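Local atomic coordinates of putative cytoplasmic protein (Salmonella enterica subsp. enterica serovar Typhimurium, PDB entry 4IQN), a protein that is of unknown function, a putative cytoplasmic protein of the DUF5066 family. Residues V37-D42 with I140-A145; I126-V131 with S164-Y169. All blocks are in the same frame, centred on the assembly; numbering follows the deposited sequence.

How the interactions relate
Both interactions are built around the four-stranded antiparallel sheet, and their centres lie 15 Å apart. Interaction 1 joins the end of strand 36-38, from the small three-stranded mixed sheet, to the chain leaving strand 135-140. Interaction 2 joins the outer strand 124-128 to the start of helix 166-174. Their segments alternate along the sequence. Ile126, at the start of residues 126-131, packs on interaction 1: its CD1 lies 3.9 Å from CD1 of Ile140 and 4.0 Å from CG2 of Val37, while the contact with the helix is made further along, from Ile128. No active site is known for this protein, and both contacts are structural packing within one chain.

Interaction 1. Residues V37-D42 with I140-A145; sequences VRKYRD and ITERDA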
ATOM      1  N   VAL A  37       0.243   4.698 -12.492  1.00 24.60           N
ATOM      2  CA  VAL A  37      -0.818   4.535 -11.494  1.00 22.04           C
ATOM      3  C   VAL A  37      -1.719   5.781 -11.509  1.00 26.89           C
ATOM      4  O   VAL A  37      -1.229   6.918 -11.658  1.00 27.71           O
ATOM      5  CB  VAL A  37      -0.233   4.227 -10.065  1.00 22.45           C
ATOM      6  CG1 VAL A  37       0.763   5.266  -9.662  1.00 23.27           C
ATOM      7  CG2 VAL A  37      -1.358   4.075  -9.024  1.00 22.63           C
ATOM      8  N   ARG A  38      -3.034   5.583 -11.366  1.00 22.85           N
ATOM      9  CA  ARG A  38      -3.923   6.729 -11.124  1.00 24.53           C
ATOM     10  C   ARG A  38      -3.433   7.593  -9.958  1.00 23.12           C
ATOM     11  O   ARG A  38      -2.952   7.062  -8.951  1.00 24.49           O
ATOM     12  CB  ARG A  38      -5.363   6.263 -10.908  1.00 23.27           C
ATOM     13  CG  ARG A  38      -5.995   5.722 -12.181  1.00 24.38           C
ATOM     14  CD  ARG A  38      -6.355   6.844 -13.117  1.00 27.93           C
ATOM     15  NE  ARG A  38      -7.165   6.368 -14.252  1.00 31.06           N
ATOM     16  CZ  ARG A  38      -8.476   6.192 -14.202  1.00 32.72           C
ATOM     17  NH1 ARG A  38      -9.144   6.450 -13.079  1.00 30.06           N
ATOM     18  NH2 ARG A  38      -9.128   5.763 -15.283  1.00 34.68           N
ATOM     19  N   LYS A  39      -3.510   8.916 -10.110  1.00 25.56           N
ATOM     20  CA  LYS A  39      -3.073   9.857  -9.077  1.00 24.62           C
ATOM     21  C   LYS A  39      -4.091   9.993  -7.941  1.00 25.42           C
ATOM     22  O   LYS A  39      -3.703  10.222  -6.786  1.00 24.01           O
ATOM     23  CB  LYS A  39      -2.801  11.229  -9.703  1.00 28.41           C
ATOM     24  CG  LYS A  39      -2.355  12.371  -8.800  1.00 40.22           C
ATOM     25  CD  LYS A  39      -0.956  12.196  -8.210  1.00 52.11           C
ATOM     26  CE  LYS A  39      -0.526  13.368  -7.310  1.00 48.52           C
ATOM     27  NZ  LYS A  39      -0.008  14.529  -8.061  1.00 48.92           N
ATOM     28  N   TYR A  40      -5.373   9.852  -8.258  1.00 20.43           N
ATOM     29  CA  TYR A  40      -6.450  10.144  -7.307  1.00 23.43           C
ATOM     30  C   TYR A  40      -7.346   8.954  -7.052  1.00 23.09           C
ATOM     31  O   TYR A  40      -7.456   8.033  -7.859  1.00 26.68           O
ATOM     32  CB  TYR A  40      -7.284  11.326  -7.819  1.00 25.11           C
ATOM     33  CG  TYR A  40      -6.479  12.603  -7.962  1.00 25.83           C
ATOM     34  CD1 TYR A  40      -6.084  13.290  -6.858  1.00 32.00           C
ATOM     35  CD2 TYR A  40      -6.094  13.103  -9.228  1.00 27.72           C
ATOM     36  CE1 TYR A  40      -5.329  14.439  -6.949  1.00 35.15           C
ATOM     37  CE2 TYR A  40      -5.344  14.273  -9.329  1.00 35.22           C
ATOM     38  CZ  TYR A  40      -4.968  14.927  -8.170  1.00 34.49           C
ATOM     39  OH  TYR A  40      -4.227  16.059  -8.186  1.00 36.48           O
ATOM     40  N   ARG A  41      -7.981   8.964  -5.878  1.00 24.52           N
ATOM     41  CA  ARG A  41      -8.930   7.942  -5.544  1.00 27.04           C
ATOM     42  C   ARG A  41     -10.188   7.955  -6.436  1.00 22.64           C
ATOM     43  O   ARG A  41     -10.779   6.917  -6.745  1.00 25.07           O
ATOM     44  CB  ARG A  41      -9.349   8.095  -4.089  1.00 25.51           C
ATOM     45  CG  ARG A  41     -10.055   6.842  -3.661  1.00 32.40           C
ATOM     46  CD  ARG A  41      -9.636   6.312  -2.333  1.00 25.10           C
ATOM     47  NE  ARG A  41      -8.383   6.815  -1.838  1.00 21.46           N
ATOM     48  CZ  ARG A  41      -8.188   7.131  -0.564  1.00 19.90           C
ATOM     49  NH1 ARG A  41      -9.166   6.961   0.324  1.00 21.14           N
ATOM     50  NH2 ARG A  41      -7.032   7.623  -0.189  1.00 19.25           N
ATOM     51  N   ASP A  42     -10.602   9.151  -6.811  1.00 25.14           N
ATOM     52  CA  ASP A  42     -11.794   9.347  -7.682  1.00 25.79           C
ATOM     53  C   ASP A  42     -11.685   8.536  -8.997  1.00 25.01           C
ATOM     54  O   ASP A  42     -10.867   8.851  -9.859  1.00 26.45           O
ATOM     55  CB  ASP A  42     -11.962  10.843  -7.931  1.00 29.44           C
ATOM     56  CG  ASP A  42     -13.007  11.184  -8.988  1.00 34.29           C
ATOM     57  OD1 ASP A  42     -13.810  10.287  -9.407  1.00 30.13           O
ATOM     58  OD2 ASP A  42     -13.016  12.406  -9.367  1.00 35.87           O
ATOM     59  N   ILE A 140      -0.577   7.229  -2.652  1.00 19.00           N
ATOM     60  CA  ILE A 140      -0.061   7.835  -3.872  1.00 19.43           C
ATOM     61  C   ILE A 140      -0.224   9.366  -3.851  1.00 22.03           C
ATOM     62  O   ILE A 140      -1.197   9.903  -4.347  1.00 22.40           O
ATOM     63  CB  ILE A 140      -0.753   7.246  -5.092  1.00 20.18           C
ATOM     64  CG1 ILE A 140      -0.699   5.724  -5.098  1.00 17.51           C
ATOM     65  CG2 ILE A 140      -0.153   7.811  -6.397  1.00 22.97           C
ATOM     66  CD1 ILE A 140       0.691   5.084  -5.082  1.00 21.26           C
ATOM     67  N   THR A 141       0.728  10.045  -3.225  1.00 21.31           N
ATOM     68  CA  THR A 141       0.746  11.484  -3.119  1.00 23.44           C
ATOM     69  C   THR A 141       1.911  11.965  -3.952  1.00 24.56           C
ATOM     70  O   THR A 141       1.756  12.160  -5.165  1.00 24.03           O
ATOM     71  CB  THR A 141       0.839  11.940  -1.663  1.00 19.41           C
ATOM     72  OG1 THR A 141       1.864  11.195  -1.030  1.00 19.29           O
ATOM     73  CG2 THR A 141      -0.458  11.666  -0.949  1.00 23.38           C
ATOM     74  N   GLU A 142       3.084  12.087  -3.356  1.00 23.14           N
ATOM     75  CA  GLU A 142       4.252  12.620  -4.062  1.00 25.52           C
ATOM     76  C   GLU A 142       5.395  11.680  -3.748  1.00 23.12           C
ATOM     77  O   GLU A 142       5.487  11.179  -2.620  1.00 22.59           O
ATOM     78  CB  GLU A 142       4.605  14.050  -3.607  1.00 23.79           C
ATOM     79  CG  GLU A 142       3.521  15.103  -3.801  1.00 28.19           C
ATOM     80  CD  GLU A 142       3.191  15.360  -5.281  1.00 39.63           C
ATOM     81  OE1 GLU A 142       4.090  15.158  -6.133  1.00 46.87           O
ATOM     82  OE2 GLU A 142       2.031  15.761  -5.611  1.00 57.03           O
ATOM     83  N   ARG A 143       6.230  11.411  -4.742  1.00 21.78           N
ATOM     84  CA  ARG A 143       7.441  10.629  -4.512  1.00 24.68           C
ATOM     85  C   ARG A 143       8.546  11.438  -3.838  1.00 21.65           C
ATOM     86  O   ARG A 143       8.691  12.635  -4.035  1.00 25.70           O
ATOM     87  CB  ARG A 143       7.940  10.034  -5.818  1.00 23.16           C
ATOM     88  CG  ARG A 143       6.898   9.139  -6.449  1.00 26.19           C
ATOM     89  CD  ARG A 143       7.459   8.156  -7.464  1.00 30.02           C
ATOM     90  NE  ARG A 143       8.279   8.810  -8.464  1.00 30.58           N
ATOM     91  CZ  ARG A 143       9.135   8.167  -9.255  1.00 29.76           C
ATOM     92  NH1 ARG A 143       9.301   6.820  -9.191  1.00 26.67           N
ATOM     93  NH2 ARG A 143       9.838   8.874 -10.112  1.00 36.74           N
ATOM     94  N   ASP A 144       9.335  10.753  -3.029  1.00 21.79           N
ATOM     95  CA  ASP A 144      10.414  11.347  -2.318  1.00 20.44           C
ATOM     96  C   ASP A 144      11.712  11.239  -3.100  1.00 19.92           C
ATOM     97  O   ASP A 144      11.710  10.889  -4.271  1.00 22.18           O
ATOM     98  CB  ASP A 144      10.529  10.677  -0.925  1.00 19.56           C
ATOM     99  CG  ASP A 144      10.942   9.215  -0.986  1.00 22.28           C
ATOM    100  OD1 ASP A 144      11.450   8.698  -2.047  1.00 20.16           O
ATOM    101  OD2 ASP A 144      10.736   8.561   0.055  1.00 22.35           O
ATOM    102  N   ALA A 145      12.832  11.573  -2.468  1.00 19.94           N
ATOM    103  CA  ALA A 145      14.138  11.604  -3.137  1.00 21.13           C
ATOM    104  C   ALA A 145      14.577  10.257  -3.681  1.00 21.25           C
ATOM    105  O   ALA A 145      15.400  10.218  -4.575  1.00 24.47           O
ATOM    106  CB  ALA A 145      15.213  12.128  -2.184  1.00 27.71           C
TER
HETATM  107  O   HOH W   1      -2.606  12.132  -5.229  1.00 28.17           O
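Lys39 leans over the backbone of Thr141, its CE 3.4 Å from Thr141 O, and carries its ammonium on to Glu142. There NZ lies 3.4 Å from Glu142 OE2, a salt bridge whose hydrogen bond is long and weak. The two side chains meet at a slant. The lysine CG stands anti to the backbone N (chi1 179°), and a bend at chi2 (68°) swings CD toward the loop; a long, flexible residue suits this partly exposed border, where its last methylenes lie by the Thr141 carbonyl while the ammonium goes on to the exposed Glu142. Between the two backbones, a water donates to both Lys39 O (2.7 Å) and Ile140 O (2.8 Å), linking two carbonyls that could not bond to each other directly. Here the end of strand 36-38, in the mixed sheet, meets the chain leaving strand 135-140 of the antiparallel sheet. On the buried side the branched Ile140 turns its CG2 to Val37 CG1, 4.2 Å away, and to Arg38 O at 3.9 Å, a carbonyl oxygen that is buried with no polar partner in the model. Ala124 of strand 124-128 packs against Ile140, and Thr49 touches both Val37 and Ile140. Farther out, Thr141 OG1 hydrogen-bonds Asp203 on helix 190-207, and Arg202 of that helix touches Glu142.

Interaction 2. Residues I126-V131 with S164-Y169; sequences IRIDHV and SSLVEY
The hydroxyl of Tyr169 meets two polar partners: ND1 of His130 at 2.7 Å and a water at 2.8 Å. The histidine bond is nearly straight (166°) and lies in the plane of both rings, at the edge of each. The same water donates to Asp129 O, so the phenol is tied to the backbone as well as to the imidazole. This is helix-on-sheet packing: the first turn of helix 166-174 lies against strand 124-128, at the margin of the antiparallel sheet, and the chain just beyond it. A tyrosine suits the distance between helix and strand, since its ring supplies apolar surface on the way to a polar tip. CG stands anti to the backbone N (chi1 169°), which starts the side chain off toward the strand. The His130 and Tyr169 rings meet at their edges, planes at 48°, neither over the other's face. Ile128 packs against the tyrosine and the helix, its two branches dividing the work: CG2 touches Tyr169 CE2 at 4.0 Å, while CD1 reaches Leu166. The side chains of His130 and Tyr169 also touch Arg153 of strand 151-155. The helix start is fixed by Ser165 at the N-cap, whose OG accepts weak bonds from Val167 N and Glu168 N. One residue earlier, Ser164 N and Ser164 OG approach Glu168 OE1 from opposite faces of the carboxylate, at 2.8 and 2.7 Å.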
ATOM      1  N   ILE A 126      -2.609   1.987  -3.503  1.00 17.47           N
ATOM      2  CA  ILE A 126      -2.260   0.672  -3.995  1.00 19.09           C
ATOM      3  C   ILE A 126      -2.269  -0.251  -2.809  1.00 18.28           C
ATOM      4  O   ILE A 126      -1.532  -0.011  -1.824  1.00 19.82           O
ATOM      5  CB  ILE A 126      -0.871   0.644  -4.677  1.00 19.76           C
ATOM      6  CG1 ILE A 126      -0.841   1.490  -5.964  1.00 19.73           C
ATOM      7  CG2 ILE A 126      -0.465  -0.778  -5.010  1.00 21.07           C
ATOM      8  CD1 ILE A 126       0.544   1.529  -6.605  1.00 18.79           C
ATOM      9  N   ARG A 127      -3.050  -1.323  -2.893  1.00 20.44           N
ATOM     10  CA  ARG A 127      -3.145  -2.270  -1.768  1.00 17.11           C
ATOM     11  C   ARG A 127      -1.933  -3.166  -1.757  1.00 19.48           C
ATOM     12  O   ARG A 127      -1.525  -3.685  -2.790  1.00 21.36           O
ATOM     13  CB  ARG A 127      -4.406  -3.126  -1.896  1.00 21.90           C
ATOM     14  CG  ARG A 127      -4.745  -4.060  -0.739  1.00 21.37           C
ATOM     15  CD  ARG A 127      -4.944  -3.310   0.552  1.00 24.59           C
ATOM     16  NE  ARG A 127      -5.830  -4.055   1.432  1.00 23.64           N
ATOM     17  CZ  ARG A 127      -5.442  -4.926   2.364  1.00 26.85           C
ATOM     18  NH1 ARG A 127      -4.149  -5.176   2.611  1.00 29.03           N
ATOM     19  NH2 ARG A 127      -6.371  -5.518   3.083  1.00 25.82           N
ATOM     20  N   ILE A 128      -1.355  -3.354  -0.579  1.00 16.93           N
ATOM     21  CA  ILE A 128      -0.238  -4.297  -0.358  1.00 18.43           C
ATOM     22  C   ILE A 128      -0.761  -5.432   0.525  1.00 19.62           C
ATOM     23  O   ILE A 128      -1.469  -5.184   1.506  1.00 21.07           O
ATOM     24  CB  ILE A 128       0.929  -3.598   0.351  1.00 18.54           C
ATOM     25  CG1 ILE A 128       1.544  -2.521  -0.536  1.00 21.87           C
ATOM     26  CG2 ILE A 128       2.018  -4.593   0.843  1.00 18.09           C
ATOM     27  CD1 ILE A 128       2.269  -3.021  -1.776  1.00 22.42           C
ATOM     28  N   ASP A 129      -0.420  -6.671   0.177  1.00 18.82           N
ATOM     29  CA  ASP A 129      -0.881  -7.828   0.910  1.00 21.24           C
ATOM     30  C   ASP A 129       0.016  -7.969   2.143  1.00 21.71           C
ATOM     31  O   ASP A 129       1.217  -7.881   2.040  1.00 20.36           O
ATOM     32  CB  ASP A 129      -0.835  -9.051   0.033  1.00 20.08           C
ATOM     33  CG  ASP A 129      -1.708  -8.878  -1.219  1.00 25.02           C
ATOM     34  OD1 ASP A 129      -2.962  -8.896  -1.054  1.00 27.65           O
ATOM     35  OD2 ASP A 129      -1.150  -8.678  -2.328  1.00 27.56           O
ATOM     36  N   HIS A 130      -0.603  -8.153   3.296  1.00 24.28           N
ATOM     37  CA  HIS A 130       0.077  -8.036   4.577  1.00 24.10           C
ATOM     38  C   HIS A 130       0.113  -9.380   5.285  1.00 27.61           C
ATOM     39  O   HIS A 130      -0.578 -10.322   4.897  1.00 28.38           O
ATOM     40  CB  HIS A 130      -0.638  -6.986   5.431  1.00 23.01           C
ATOM     41  CG  HIS A 130       0.058  -6.667   6.715  1.00 23.14           C
ATOM     42  ND1 HIS A 130       1.416  -6.470   6.795  1.00 23.84           N
ATOM     43  CD2 HIS A 130      -0.423  -6.517   7.974  1.00 23.85           C
ATOM     44  CE1 HIS A 130       1.746  -6.203   8.049  1.00 21.90           C
ATOM     45  NE2 HIS A 130       0.646  -6.240   8.783  1.00 24.07           N
ATOM     46  N   VAL A 131       0.982  -9.475   6.279  1.00 26.17           N
ATOM     47  CA  VAL A 131       1.222 -10.718   6.981  1.00 26.22           C
ATOM     48  C   VAL A 131       0.341 -10.855   8.217  1.00 30.52           C
ATOM     49  O   VAL A 131       0.301 -11.928   8.824  1.00 32.39           O
ATOM     50  CB  VAL A 131       2.706 -10.831   7.375  1.00 29.09           C
ATOM     51  CG1 VAL A 131       3.570 -10.854   6.123  1.00 32.52           C
ATOM     52  CG2 VAL A 131       3.134  -9.681   8.306  1.00 25.57           C
ATOM     53  N   SER A 164       7.920   4.956   6.015  1.00 17.76           N
ATOM     54  CA  SER A 164       8.387   5.979   5.097  1.00 15.43           C
ATOM     55  C   SER A 164       8.106   5.529   3.649  1.00 16.91           C
ATOM     56  O   SER A 164       7.813   6.377   2.815  1.00 18.44           O
ATOM     57  CB  SER A 164       9.868   6.270   5.243  1.00 17.68           C
ATOM     58  OG  SER A 164      10.689   5.126   5.029  1.00 19.02           O
ATOM     59  N   SER A 165       8.175   4.220   3.401  1.00 15.40           N
ATOM     60  CA  SER A 165       7.973   3.628   2.092  1.00 16.62           C
ATOM     61  C   SER A 165       7.824   2.137   2.169  1.00 16.76           C
ATOM     62  O   SER A 165       8.063   1.524   3.227  1.00 15.70           O
ATOM     63  CB  SER A 165       9.190   3.911   1.229  1.00 19.59           C
ATOM     64  OG  SER A 165      10.338   3.181   1.632  1.00 21.36           O
ATOM     65  N   LEU A 166       7.489   1.526   1.021  1.00 15.66           N
ATOM     66  CA  LEU A 166       7.485   0.092   0.863  1.00 16.84           C
ATOM     67  C   LEU A 166       8.871  -0.546   1.184  1.00 15.78           C
ATOM     68  O   LEU A 166       8.936  -1.687   1.654  1.00 18.48           O
ATOM     69  CB  LEU A 166       7.038  -0.285  -0.569  1.00 18.25           C
ATOM     70  CG  LEU A 166       6.775  -1.776  -0.822  1.00 18.73           C
ATOM     71  CD1 LEU A 166       5.717  -2.320   0.119  1.00 20.76           C
ATOM     72  CD2 LEU A 166       6.382  -1.989  -2.280  1.00 20.51           C
ATOM     73  N   VAL A 167       9.948   0.190   0.935  1.00 17.67           N
ATOM     74  CA  VAL A 167      11.288  -0.266   1.268  1.00 18.27           C
ATOM     75  C   VAL A 167      11.416  -0.490   2.783  1.00 17.43           C
ATOM     76  O   VAL A 167      11.816  -1.568   3.210  1.00 16.80           O
ATOM     77  CB  VAL A 167      12.376   0.696   0.766  1.00 19.43           C
ATOM     78  CG1 VAL A 167      13.779   0.260   1.171  1.00 19.47           C
ATOM     79  CG2 VAL A 167      12.318   0.817  -0.772  1.00 21.00           C
ATOM     80  N   GLU A 168      11.048   0.491   3.571  1.00 17.02           N
ATOM     81  CA  GLU A 168      11.079   0.341   5.026  1.00 17.25           C
ATOM     82  C   GLU A 168      10.150  -0.796   5.482  1.00 15.93           C
ATOM     83  O   GLU A 168      10.528  -1.617   6.323  1.00 17.31           O
ATOM     84  CB  GLU A 168      10.699   1.649   5.712  1.00 16.54           C
ATOM     85  CG  GLU A 168      10.659   1.535   7.237  1.00 16.74           C
ATOM     86  CD  GLU A 168      10.483   2.830   7.985  1.00 19.07           C
ATOM     87  OE1 GLU A 168      10.166   3.882   7.378  1.00 15.24           O
ATOM     88  OE2 GLU A 168      10.657   2.802   9.235  1.00 21.25           O
ATOM     89  N   TYR A 169       8.945  -0.850   4.920  1.00 16.56           N
ATOM     90  CA  TYR A 169       8.000  -1.892   5.253  1.00 16.04           C
ATOM     91  C   TYR A 169       8.623  -3.274   5.030  1.00 17.25           C
ATOM     92  O   TYR A 169       8.584  -4.148   5.912  1.00 18.56           O
ATOM     93  CB  TYR A 169       6.683  -1.718   4.456  1.00 16.52           C
ATOM     94  CG  TYR A 169       5.752  -2.891   4.553  1.00 16.45           C
ATOM     95  CD1 TYR A 169       4.901  -3.054   5.648  1.00 19.91           C
ATOM     96  CD2 TYR A 169       5.736  -3.883   3.571  1.00 17.92           C
ATOM     97  CE1 TYR A 169       4.070  -4.140   5.761  1.00 19.88           C
ATOM     98  CE2 TYR A 169       4.892  -4.967   3.648  1.00 16.83           C
ATOM     99  CZ  TYR A 169       4.051  -5.115   4.745  1.00 19.82           C
ATOM    100  OH  TYR A 169       3.220  -6.216   4.857  1.00 20.17           O
TER
HETATM  101  O   HOH W   2       3.607  -8.556   3.335  1.00 25.89           O